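Local structure of beta-lactamase (Sphaerobacter thermophilus, 4EWF) at residues L144-K149 with P155-N160; A81-P86 with T118-D123; T53-L58 with S111-T116; Y107-I110 with T116-N119. The protein probably catalyses the hydrolysis of beta-lactams to substituted beta-amino acids, as expected of a member of the class A beta-lactamase family. One frame throughout, in Å; residues are numbered along the deposited sequence. Where two conformers were deposited one is given.

Interaction 1 (L144-K149 with P155-N160)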
loop_
_atom_site.group_PDB
_atom_site.type_symbol
_atom_site.label_atom_id
_atom_site.label_comp_id
_atom_site.label_asym_id
_atom_site.label_seq_id
_atom_site.Cartn_x
_atom_site.Cartn_y
_atom_site.Cartn_z
ATOM N N LEU A 144 -1.659 -12.321 5.188
ATOM C CA LEU A 144 -2.691 -12.499 4.177
ATOM C C LEU A 144 -3.334 -13.863 4.419
ATOM O O LEU A 144 -2.681 -14.898 4.295
ATOM C CB LEU A 144 -2.091 -12.445 2.767
ATOM C CG LEU A 144 -3.095 -12.785 1.662
ATOM C CD1 LEU A 144 -4.151 -11.703 1.599
ATOM C CD2 LEU A 144 -2.400 -12.927 0.320
ATOM N N SER A 145 -4.608 -13.868 4.793
ATOM C CA SER A 145 -5.291 -15.108 5.128
ATOM C C SER A 145 -6.644 -15.182 4.434
ATOM O O SER A 145 -7.319 -16.198 4.493
ATOM C CB SER A 145 -5.462 -15.231 6.651
ATOM O OG SER A 145 -4.188 -15.296 7.296
ATOM N N ARG A 146 -7.022 -14.102 3.749
ATOM C CA ARG A 146 -8.366 -13.966 3.172
ATOM C C ARG A 146 -8.317 -13.325 1.775
ATOM O O ARG A 146 -7.735 -12.244 1.609
ATOM C CB ARG A 146 -9.226 -13.124 4.129
ATOM C CG ARG A 146 -10.624 -12.721 3.653
ATOM C CD ARG A 146 -11.296 -11.856 4.731
ATOM N NE ARG A 146 -12.368 -10.993 4.233
ATOM C CZ ARG A 146 -13.658 -11.294 4.307
ATOM N NH1 ARG A 146 -14.039 -12.442 4.853
ATOM N NH2 ARG A 146 -14.567 -10.449 3.835
ATOM N N LYS A 147 -8.912 -13.986 0.775
ATOM C CA LYS A 147 -8.985 -13.425 -0.575
ATOM C C LYS A 147 -9.809 -12.150 -0.544
ATOM O O LYS A 147 -10.487 -11.855 0.451
ATOM C CB LYS A 147 -9.651 -14.420 -1.542
ATOM C CG LYS A 147 -8.715 -15.491 -2.110
ATOM C CD LYS A 147 -9.434 -16.320 -3.172
ATOM C CE LYS A 147 -8.494 -17.226 -3.953
ATOM N NZ LYS A 147 -9.273 -18.188 -4.814
HETATM N N MSE A 148 -9.761 -11.396 -1.634
HETATM C CA MSE A 148 -10.476 -10.130 -1.697
HETATM C C MSE A 148 -11.964 -10.375 -1.909
HETATM O O MSE A 148 -12.345 -11.159 -2.778
HETATM C CB MSE A 148 -9.915 -9.253 -2.818
HETATM C CG MSE A 148 -8.445 -8.998 -2.688
HETATM SE SE MSE A 148 -7.944 -8.083 -1.022
HETATM C CE MSE A 148 -6.849 -9.492 -0.271
ATOM N N LYS A 149 -12.792 -9.718 -1.096
ATOM C CA LYS A 149 -14.249 -9.826 -1.223
ATOM C C LYS A 149 -14.952 -8.467 -1.303
ATOM O O LYS A 149 -16.154 -8.407 -1.517
ATOM C CB LYS A 149 -14.828 -10.649 -0.068
ATOM C CG LYS A 149 -14.342 -12.085 -0.053
ATOM C CD LYS A 149 -14.480 -12.712 1.321
ATOM C CE LYS A 149 -13.692 -14.017 1.406
ATOM N NZ LYS A 149 -14.150 -15.028 0.407
ATOM N N PRO A 155 -16.321 -10.810 12.445
ATOM C CA PRO A 155 -15.408 -11.082 13.566
ATOM C C PRO A 155 -14.910 -12.530 13.599
ATOM O O PRO A 155 -13.753 -12.779 13.941
ATOM C CB PRO A 155 -16.274 -10.792 14.795
ATOM C CG PRO A 155 -17.307 -9.825 14.307
ATOM C CD PRO A 155 -17.596 -10.224 12.894
ATOM N N ASP A 156 -15.766 -13.476 13.226
ATOM C CA ASP A 156 -15.389 -14.886 13.271
ATOM C C ASP A 156 -14.781 -15.400 11.972
ATOM O O ASP A 156 -14.535 -16.600 11.836
ATOM C CB ASP A 156 -16.586 -15.758 13.680
ATOM C CG ASP A 156 -17.757 -15.647 12.715
ATOM O OD1 ASP A 156 -18.586 -16.584 12.680
ATOM O OD2 ASP A 156 -17.851 -14.632 11.993
ATOM N N GLU A 157 -14.557 -14.507 11.012
ATOM C CA GLU A 157 -13.827 -14.868 9.791
ATOM C C GLU A 157 -12.403 -14.303 9.852
ATOM O O GLU A 157 -12.200 -13.202 10.340
ATOM C CB GLU A 157 -14.519 -14.308 8.537
ATOM C CG GLU A 157 -15.980 -14.723 8.346
ATOM C CD GLU A 157 -16.663 -13.942 7.219
ATOM O OE1 GLU A 157 -16.248 -12.788 6.951
ATOM O OE2 GLU A 157 -17.608 -14.479 6.600
ATOM N N PRO A 158 -11.427 -15.050 9.329
ATOM C CA PRO A 158 -10.028 -14.610 9.260
ATOM C C PRO A 158 -9.893 -13.278 8.533
ATOM O O PRO A 158 -10.418 -13.122 7.443
ATOM C CB PRO A 158 -9.357 -15.711 8.432
ATOM C CG PRO A 158 -10.209 -16.918 8.647
ATOM C CD PRO A 158 -11.612 -16.409 8.785
ATOM N N GLU A 159 -9.191 -12.329 9.137
ATOM C CA GLU A 159 -9.001 -11.030 8.531
ATOM C C GLU A 159 -7.533 -10.859 8.168
ATOM O O GLU A 159 -6.661 -11.558 8.716
ATOM C CB GLU A 159 -9.459 -9.926 9.511
ATOM C CG GLU A 159 -9.326 -8.485 8.993
ATOM C CD GLU A 159 -10.141 -8.214 7.727
ATOM O OE1 GLU A 159 -9.664 -8.560 6.621
ATOM O OE2 GLU A 159 -11.250 -7.644 7.840
ATOM N N ASN A 160 -7.270 -9.955 7.225
ATOM C CA ASN A 160 -5.916 -9.559 6.868
ATOM C C ASN A 160 -5.534 -8.325 7.695
ATOM O O ASN A 160 -6.074 -7.240 7.474
ATOM C CB ASN A 160 -5.824 -9.205 5.379
ATOM C CG ASN A 160 -6.244 -10.348 4.477
ATOM O OD1 ASN A 160 -6.010 -11.512 4.786
ATOM N ND2 ASN A 160 -6.891 -10.018 3.368
HETATM O O HOH W 1 -17.349 -10.423 5.651
#

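Interaction 2 (A81-P86 with T118-D123)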
loop_
_atom_site.group_PDB
_atom_site.type_symbol
_atom_site.label_atom_id
_atom_site.label_comp_id
_atom_site.label_asym_id
_atom_site.label_seq_id
_atom_site.Cartn_x
_atom_site.Cartn_y
_atom_site.Cartn_z
ATOM N N ALA A 81 -15.361 -16.849 -15.405
ATOM C CA ALA A 81 -16.498 -16.419 -14.599
ATOM C C ALA A 81 -16.327 -16.757 -13.120
ATOM O O ALA A 81 -16.580 -15.923 -12.264
ATOM C CB ALA A 81 -17.777 -17.035 -15.138
ATOM N N ALA A 82 -15.903 -17.982 -12.818
ATOM C CA ALA A 82 -15.618 -18.365 -11.426
ATOM C C ALA A 82 -14.613 -17.479 -10.653
ATOM O O ALA A 82 -14.674 -17.401 -9.418
ATOM C CB ALA A 82 -15.187 -19.834 -11.363
ATOM N N ASP A 83 -13.690 -16.824 -11.360
ATOM C CA ASP A 83 -12.655 -15.997 -10.716
ATOM C C ASP A 83 -13.127 -14.592 -10.353
ATOM O O ASP A 83 -12.472 -13.890 -9.576
ATOM C CB ASP A 83 -11.447 -15.831 -11.647
ATOM C CG ASP A 83 -10.937 -17.154 -12.185
ATOM O OD1 ASP A 83 -10.771 -18.088 -11.370
ATOM O OD2 ASP A 83 -10.700 -17.250 -13.418
ATOM N N LYS A 84 -14.239 -14.163 -10.935
ATOM C CA LYS A 84 -14.637 -12.753 -10.825
ATOM C C LYS A 84 -15.034 -12.413 -9.389
ATOM O O LYS A 84 -15.928 -13.041 -8.820
ATOM C CB LYS A 84 -15.784 -12.451 -11.808
ATOM C CG LYS A 84 -15.347 -12.517 -13.289
ATOM C CD LYS A 84 -16.493 -12.197 -14.269
ATOM C CE LYS A 84 -15.934 -11.848 -15.654
ATOM N NZ LYS A 84 -16.971 -11.924 -16.739
ATOM N N ALA A 85 -14.370 -11.410 -8.815
ATOM C CA ALA A 85 -14.596 -11.013 -7.427
ATOM C C ALA A 85 -15.409 -9.725 -7.353
ATOM O O ALA A 85 -15.304 -8.883 -8.234
ATOM C CB ALA A 85 -13.235 -10.791 -6.724
ATOM N N PRO A 86 -16.194 -9.544 -6.277
ATOM C CA PRO A 86 -16.873 -8.251 -6.138
ATOM C C PRO A 86 -15.914 -7.168 -5.679
ATOM O O PRO A 86 -14.802 -7.483 -5.249
ATOM C CB PRO A 86 -17.928 -8.506 -5.043
ATOM C CG PRO A 86 -17.600 -9.841 -4.441
ATOM C CD PRO A 86 -16.373 -10.401 -5.094
ATOM N N THR A 118 -6.241 -9.754 -8.173
ATOM C CA THR A 118 -5.616 -10.084 -6.897
ATOM C C THR A 118 -5.821 -11.553 -6.552
ATOM O O THR A 118 -4.854 -12.255 -6.236
ATOM C CB THR A 118 -6.167 -9.214 -5.759
ATOM O OG1 THR A 118 -5.864 -7.840 -6.028
ATOM C CG2 THR A 118 -5.533 -9.610 -4.426
ATOM N N ASN A 119 -7.074 -12.010 -6.602
ATOM C CA ASN A 119 -7.392 -13.398 -6.287
ATOM C C ASN A 119 -6.779 -14.413 -7.257
ATOM O O ASN A 119 -6.468 -15.540 -6.870
ATOM C CB ASN A 119 -8.905 -13.607 -6.147
ATOM C CG ASN A 119 -9.484 -12.854 -4.950
ATOM O OD1 ASN A 119 -8.740 -12.334 -4.120
ATOM N ND2 ASN A 119 -10.813 -12.793 -4.860
ATOM N N LEU A 120 -6.607 -14.007 -8.509
ATOM C CA LEU A 120 -5.900 -14.823 -9.492
ATOM C C LEU A 120 -4.409 -14.989 -9.128
ATOM O O LEU A 120 -3.857 -16.089 -9.236
ATOM C CB LEU A 120 -6.061 -14.227 -10.893
ATOM C CG LEU A 120 -7.438 -14.418 -11.555
ATOM C CD1 LEU A 120 -7.535 -13.582 -12.839
ATOM C CD2 LEU A 120 -7.706 -15.903 -11.862
ATOM N N LEU A 121 -3.766 -13.899 -8.705
ATOM C CA LEU A 121 -2.374 -13.942 -8.247
ATOM C C LEU A 121 -2.225 -14.771 -6.961
ATOM O O LEU A 121 -1.240 -15.480 -6.776
ATOM C CB LEU A 121 -1.848 -12.523 -8.012
ATOM C CG LEU A 121 -1.757 -11.625 -9.251
ATOM C CD1 LEU A 121 -1.305 -10.218 -8.859
ATOM C CD2 LEU A 121 -0.804 -12.222 -10.263
ATOM N N ILE A 122 -3.197 -14.648 -6.059
ATOM C CA ILE A 122 -3.206 -15.458 -4.845
ATOM C C ILE A 122 -3.291 -16.941 -5.202
ATOM O O ILE A 122 -2.595 -17.776 -4.610
ATOM C CB ILE A 122 -4.351 -15.057 -3.911
ATOM C CG1 ILE A 122 -4.119 -13.637 -3.389
ATOM C CG2 ILE A 122 -4.480 -16.046 -2.750
ATOM C CD1 ILE A 122 -5.180 -13.183 -2.412
ATOM N N ASP A 123 -4.106 -17.276 -6.195
ATOM C CA ASP A 123 -4.185 -18.672 -6.644
ATOM C C ASP A 123 -2.866 -19.153 -7.257
ATOM O O ASP A 123 -2.504 -20.324 -7.146
ATOM C CB ASP A 123 -5.290 -18.858 -7.684
ATOM C CG ASP A 123 -6.683 -18.905 -7.065
ATOM O OD1 ASP A 123 -6.794 -19.114 -5.832
ATOM O OD2 ASP A 123 -7.666 -18.742 -7.825
HETATM O O HOH W 2 -12.176 -14.398 -6.920
HETATM O O HOH W 3 -9.398 -16.786 -8.655
#

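Interaction 3 (T53-L58 with S111-T116)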
loop_
_atom_site.group_PDB
_atom_site.type_symbol
_atom_site.label_atom_id
_atom_site.label_comp_id
_atom_site.label_asym_id
_atom_site.label_seq_id
_atom_site.Cartn_x
_atom_site.Cartn_y
_atom_site.Cartn_z
ATOM N N THR A 53 -3.993 -2.833 1.095
ATOM C CA THR A 53 -2.557 -2.569 1.191
ATOM C C THR A 53 -1.787 -3.882 1.153
ATOM O O THR A 53 -0.622 -3.914 0.775
ATOM C CB THR A 53 -2.159 -1.790 2.463
ATOM O OG1 THR A 53 -2.458 -2.573 3.629
ATOM C CG2 THR A 53 -2.887 -0.464 2.523
ATOM N N VAL A 54 -2.460 -4.973 1.500
ATOM C CA VAL A 54 -1.811 -6.287 1.517
ATOM C C VAL A 54 -1.434 -6.764 0.102
ATOM O O VAL A 54 -0.736 -7.765 -0.076
ATOM C CB VAL A 54 -2.694 -7.337 2.261
ATOM C CG1 VAL A 54 -3.907 -7.712 1.430
ATOM C CG2 VAL A 54 -1.854 -8.568 2.671
ATOM N N LYS A 55 -1.877 -6.032 -0.909
ATOM C CA LYS A 55 -1.463 -6.356 -2.264
ATOM C C LYS A 55 0.023 -6.063 -2.496
ATOM O O LYS A 55 0.600 -6.514 -3.484
ATOM C CB LYS A 55 -2.371 -5.652 -3.275
ATOM C CG LYS A 55 -3.813 -6.126 -3.117
ATOM C CD LYS A 55 -4.813 -5.358 -3.993
ATOM C CE LYS A 55 -6.233 -5.843 -3.682
ATOM N NZ LYS A 55 -7.240 -5.201 -4.579
ATOM N N ILE A 56 0.651 -5.340 -1.568
ATOM C CA ILE A 56 2.082 -5.077 -1.680
ATOM C C ILE A 56 2.897 -6.350 -1.474
ATOM O O ILE A 56 3.628 -6.767 -2.361
ATOM C CB ILE A 56 2.548 -3.964 -0.713
ATOM C CG1 ILE A 56 2.036 -2.595 -1.189
ATOM C CG2 ILE A 56 4.089 -3.959 -0.588
ATOM C CD1 ILE A 56 2.254 -1.473 -0.149
ATOM N N PRO A 57 2.774 -6.984 -0.298
ATOM C CA PRO A 57 3.534 -8.227 -0.145
ATOM C C PRO A 57 3.111 -9.302 -1.148
ATOM O O PRO A 57 3.930 -10.145 -1.476
ATOM C CB PRO A 57 3.222 -8.662 1.297
ATOM C CG PRO A 57 1.993 -7.920 1.677
ATOM C CD PRO A 57 2.058 -6.608 0.934
ATOM N N LEU A 58 1.867 -9.281 -1.624
ATOM C CA LEU A 58 1.448 -10.224 -2.670
ATOM C C LEU A 58 2.284 -10.004 -3.941
ATOM O O LEU A 58 2.801 -10.952 -4.544
ATOM C CB LEU A 58 -0.051 -10.063 -2.981
ATOM C CG LEU A 58 -0.580 -10.799 -4.227
ATOM C CD1 LEU A 58 -0.392 -12.312 -4.135
ATOM C CD2 LEU A 58 -2.044 -10.448 -4.476
ATOM N N SER A 111 -2.585 -0.729 -9.617
ATOM C CA SER A 111 -3.033 0.576 -10.106
ATOM C C SER A 111 -4.443 0.947 -9.658
ATOM O O SER A 111 -4.703 2.092 -9.262
ATOM C CB SER A 111 -2.951 0.645 -11.641
ATOM O OG SER A 111 -3.866 -0.259 -12.233
ATOM N N ILE A 112 -5.359 -0.013 -9.739
ATOM C CA ILE A 112 -6.754 0.253 -9.411
ATOM C C ILE A 112 -7.327 -0.740 -8.400
ATOM O O ILE A 112 -8.541 -0.772 -8.170
ATOM C CB ILE A 112 -7.651 0.245 -10.679
ATOM C CG1 ILE A 112 -7.742 -1.164 -11.272
ATOM C CG2 ILE A 112 -7.120 1.202 -11.724
ATOM C CD1 ILE A 112 -8.944 -1.343 -12.205
ATOM N N SER A 113 -6.465 -1.563 -7.811
ATOM C CA SER A 113 -6.902 -2.491 -6.766
ATOM C C SER A 113 -7.911 -3.540 -7.264
ATOM O O SER A 113 -8.923 -3.840 -6.609
ATOM C CB SER A 113 -7.463 -1.724 -5.565
ATOM O OG SER A 113 -7.178 -2.435 -4.369
ATOM N N ASP A 114 -7.630 -4.109 -8.431
ATOM C CA ASP A 114 -8.550 -5.072 -9.017
ATOM C C ASP A 114 -8.580 -6.376 -8.210
ATOM O O ASP A 114 -7.591 -7.112 -8.149
ATOM C CB ASP A 114 -8.160 -5.334 -10.473
ATOM C CG ASP A 114 -9.240 -6.059 -11.234
ATOM O OD1 ASP A 114 -9.681 -5.551 -12.294
ATOM O OD2 ASP A 114 -9.644 -7.140 -10.764
ATOM N N ASN A 115 -9.727 -6.638 -7.597
ATOM C CA ASN A 115 -9.917 -7.769 -6.696
ATOM C C ASN A 115 -9.863 -9.117 -7.425
ATOM O O ASN A 115 -9.363 -10.092 -6.877
ATOM C CB ASN A 115 -11.241 -7.645 -5.921
ATOM C CG ASN A 115 -11.162 -6.652 -4.748
ATOM O OD1 ASN A 115 -10.079 -6.221 -4.356
ATOM N ND2 ASN A 115 -12.315 -6.306 -4.182
ATOM N N THR A 116 -10.375 -9.172 -8.654
ATOM C CA THR A 116 -10.275 -10.396 -9.453
ATOM C C THR A 116 -8.802 -10.720 -9.763
ATOM O O THR A 116 -8.338 -11.851 -9.567
ATOM C CB THR A 116 -11.055 -10.278 -10.777
ATOM O OG1 THR A 116 -12.458 -10.102 -10.500
ATOM C CG2 THR A 116 -10.868 -11.529 -11.609
#

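Interaction 4 (Y107-I110 with T116-N119)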
loop_
_atom_site.group_PDB
_atom_site.type_symbol
_atom_site.label_atom_id
_atom_site.label_comp_id
_atom_site.label_asym_id
_atom_site.label_seq_id
_atom_site.Cartn_x
_atom_site.Cartn_y
_atom_site.Cartn_z
ATOM N N TYR A 107 -0.346 -5.303 -12.674
ATOM C CA TYR A 107 -0.702 -3.915 -12.949
ATOM C C TYR A 107 -2.115 -3.548 -12.478
ATOM O O TYR A 107 -2.304 -2.530 -11.803
ATOM C CB TYR A 107 -0.532 -3.551 -14.437
ATOM C CG TYR A 107 -1.162 -2.209 -14.713
ATOM C CD1 TYR A 107 -0.524 -1.033 -14.322
ATOM C CD2 TYR A 107 -2.414 -2.114 -15.303
ATOM C CE1 TYR A 107 -1.105 0.195 -14.522
ATOM C CE2 TYR A 107 -3.007 -0.888 -15.515
ATOM C CZ TYR A 107 -2.352 0.258 -15.117
ATOM O OH TYR A 107 -2.928 1.480 -15.324
ATOM N N LEU A 108 -3.103 -4.370 -12.829
ATOM C CA LEU A 108 -4.480 -4.145 -12.389
ATOM C C LEU A 108 -4.626 -4.227 -10.867
ATOM O O LEU A 108 -5.345 -3.440 -10.244
ATOM C CB LEU A 108 -5.441 -5.130 -13.076
ATOM C CG LEU A 108 -5.521 -4.969 -14.595
ATOM C CD1 LEU A 108 -6.308 -6.118 -15.189
ATOM C CD2 LEU A 108 -6.147 -3.630 -14.973
ATOM N N THR A 109 -3.916 -5.175 -10.271
ATOM C CA THR A 109 -3.900 -5.328 -8.818
ATOM C C THR A 109 -3.438 -4.035 -8.094
ATOM O O THR A 109 -4.077 -3.575 -7.145
ATOM C CB THR A 109 -3.014 -6.533 -8.405
ATOM O OG1 THR A 109 -3.655 -7.757 -8.803
ATOM C CG2 THR A 109 -2.796 -6.565 -6.885
ATOM N N ILE A 110 -2.352 -3.450 -8.579
ATOM C CA ILE A 110 -1.729 -2.292 -7.940
ATOM C C ILE A 110 -2.379 -0.955 -8.324
ATOM O O ILE A 110 -2.679 -0.137 -7.454
ATOM C CB ILE A 110 -0.205 -2.253 -8.248
ATOM C CG1 ILE A 110 0.480 -3.505 -7.691
ATOM C CG2 ILE A 110 0.436 -1.006 -7.675
ATOM C CD1 ILE A 110 0.282 -3.708 -6.169
ATOM N N THR A 116 -10.375 -9.172 -8.654
ATOM C CA THR A 116 -10.275 -10.396 -9.453
ATOM C C THR A 116 -8.802 -10.720 -9.763
ATOM O O THR A 116 -8.338 -11.851 -9.567
ATOM C CB THR A 116 -11.055 -10.278 -10.777
ATOM O OG1 THR A 116 -12.458 -10.102 -10.500
ATOM C CG2 THR A 116 -10.868 -11.529 -11.609
ATOM N N ALA A 117 -8.068 -9.722 -10.243
ATOM C CA ALA A 117 -6.648 -9.894 -10.555
ATOM C C ALA A 117 -5.885 -10.344 -9.310
ATOM O O ALA A 117 -5.003 -11.206 -9.381
ATOM C CB ALA A 117 -6.068 -8.595 -11.069
ATOM N N THR A 118 -6.241 -9.754 -8.173
ATOM C CA THR A 118 -5.616 -10.084 -6.897
ATOM C C THR A 118 -5.821 -11.553 -6.552
ATOM O O THR A 118 -4.854 -12.255 -6.236
ATOM C CB THR A 118 -6.167 -9.214 -5.759
ATOM O OG1 THR A 118 -5.864 -7.840 -6.028
ATOM C CG2 THR A 118 -5.533 -9.610 -4.426
ATOM N N ASN A 119 -7.074 -12.010 -6.602
ATOM C CA ASN A 119 -7.392 -13.398 -6.287
ATOM C C ASN A 119 -6.779 -14.413 -7.257
ATOM O O ASN A 119 -6.468 -15.540 -6.870
ATOM C CB ASN A 119 -8.905 -13.607 -6.147
ATOM C CG ASN A 119 -9.484 -12.854 -4.950
ATOM O OD1 ASN A 119 -8.740 -12.334 -4.120
ATOM N ND2 ASN A 119 -10.813 -12.793 -4.860
#

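Interaction 1 (L144-K149 with P155-N160)
The side-chain carbonyl oxygen of N160 is gripped by two consecutive backbone N-H groups, a compact example of one amide organising a loop. S145 N reaches N160 OD1 at 2.7 Å in an almost straight bond (175°), tilted somewhat from the carbonyl plane. R146 N takes a lone pair in that plane at 3.0 Å, but along a more bent path. The other end of the amide completes the clasp, since N160 ND2 gives a hydrogen to R146 O at 3.0 Å, within its own amide plane. Three bonds thus fix the rotation of the group, and L144 CD1 and M148 CE (M148 is selenomethionine) each lie 3.7 Å from N160 ND2. The backbone N160 N is in turn bonded to E159 OE1, while E159 OE2 is bridged to R49.

R146, with CG anti to the backbone N (chi1 173°), runs extended past P158, its CD 3.1 Å from P158 O, a buried carbonyl for which the model offers no hydrogen-bond partner. In the conformer described, one of two deposited, R146 NH1 and E157 OE1 form a salt bridge at 3.1 Å whose hydrogen bond is weak (124°). R146 NH2 bonds to R151 O and E157 OE1 to L154 N; a water donates to E157 OE1 and accepts only weakly from R146 NH2.

The 144-160 part of the loop is consistent with the omega loop of class A enzymes. L144 packs on helices 115-125 and 127-136, M148 rests on helix 115-125, and the backbone of N160 bonds to A50 beside the pairing of strand 161-162 with 48-49.

Interaction 2 (A81-P86 with T118-D123)
The methyl CD2 of L120 lies against the carboxylate of D83, 3.5 Å from D83 CG, with the two side chains crossing at about a right angle. L120 has CG anti to its carbonyl carbon (chi1 -74°), and with CD1 running on anti to CA (chi2 171°), CD2 is the branch turned to D83. A second touch sets A85 CB 3.7 Å from N119 ND2.

Around these direct contacts come two waters. One donates to D83 O at 2.7 Å and accepts from N119 ND2 at 2.9 Å; the other donates to D123 OD2 at 2.7 Å and, weakly, to D83 OD1. Further out, the amide of N119 is positioned by M148 N, which bonds to its OD1, and D123 OD1 is bridged to K147. The loop is moored to the start of helix 115-125, where A85 N bonds to T116 OG1 and P86 O to N115 ND2.

With no hydrogen bond between them, segments 81-86 and 118-123 join through van der Waals contact and solvent, the direct bonds lying one turn earlier, at N115 and T116. D83 OD1 and D123 OD2 stand 4.8 Å apart, and the shared water, together with K147, would be expected to temper the repulsion between the two carboxylates.

Interaction 3 (T53-L58 with S111-T116)
K55 crosses N115 at about a right angle, its terminal amine arriving at the carbonyl end of the amide. The lysine leaves its helix with CG anti to the carbonyl carbon (chi1 -62°) and is extended from there on, so that the amine is carried the full length of the chain to the facing loop. K55 NZ bonds to N115 OD1 at 3.0 Å, in the carbonyl plane and with a C=O...N angle of 157°. A second bond joins K55 NZ to S113 OG at 2.8 Å, and K55 CE lies alongside the same hydroxyl, 3.6 Å from S113 OG. S113 O is also close to K55 NZ, at 3.0 Å, but the angle is too poor for a hydrogen bond.

S52 and K55 fit the SxxK pattern at a helix start, and S113-D114-N115 the SxN element of class A enzymes, as would be expected of the active site. S113 OG additionally bonds to S52 OG and K216 NZ, with a weak bond to a sulfate probably taken up from the crystallisation liquor.

S113 itself takes a left-handed backbone conformation (phi 63°) and leads into D114, the N-cap of helix 115-125, whose OD1 accepts from V90 N and whose OD2 receives A117 N. Bonds at OD1 and ND2 together hold the rotation of the N115 amide.

Interaction 4 (Y107-I110 with T116-N119)
Apolar contact between L108 and A117 is made through their first side-chain carbons, L108 CB and A117 CB being 4.1 Å apart. Residues as small as A117 allow close packing, and the backbones come to 5.4 Å between T109 CA and T118 CA.

Mixed contacts set hydroxyls against methyls. T109 OG1 lies 3.4 Å from A117 CB. The two threonines cross at about a right angle, and T109 CG2, placed anti to the backbone N, meets T118 OG1 at 3.4 Å. T109 OG1 lies 3.3 Å from T118 N, yet the angle is poor and no hydrogen bond results.

Each hydroxyl has its hydrogen-bond partner four residues earlier in the chain: T109 OG1 bonds to L105 O and T118 OG1 to D114 O, so each turns its hydrogen back to a carbonyl of its own chain segment's approach. Between the segments, then, the packing is one of shape, without a hydrogen bond.

Helix 102-111 and helix 115-125 are thereby paired across the short connection between them, which is tightened by a backbone bond between L108 and D114. Helix 55-67 adjoins the same seam, K55 touching both T109 and T118, and L58 packing on T118.

In the fold
From the N terminus, 53-58 opens interaction 3, which closes at 111-116 and ties the start of helix 55-67 to the start of helix 115-125. Before it closes, 81-86 opens interaction 2, ending at 118-123; the two therefore cross. Interaction 4, a short loop from 107-110 to 116-119, starts within the span of interaction 2, with which it shares T118 and N119, and overlaps the end of interaction 3, sharing T116. Interactions 2, 3 and 4 all use helix 115-125. Interaction 1 follows in series, closing a local loop between helix 127-136 and strand 161-162. It returns to helix 115-125 through its K147 and M148, and M148 also packs on K55.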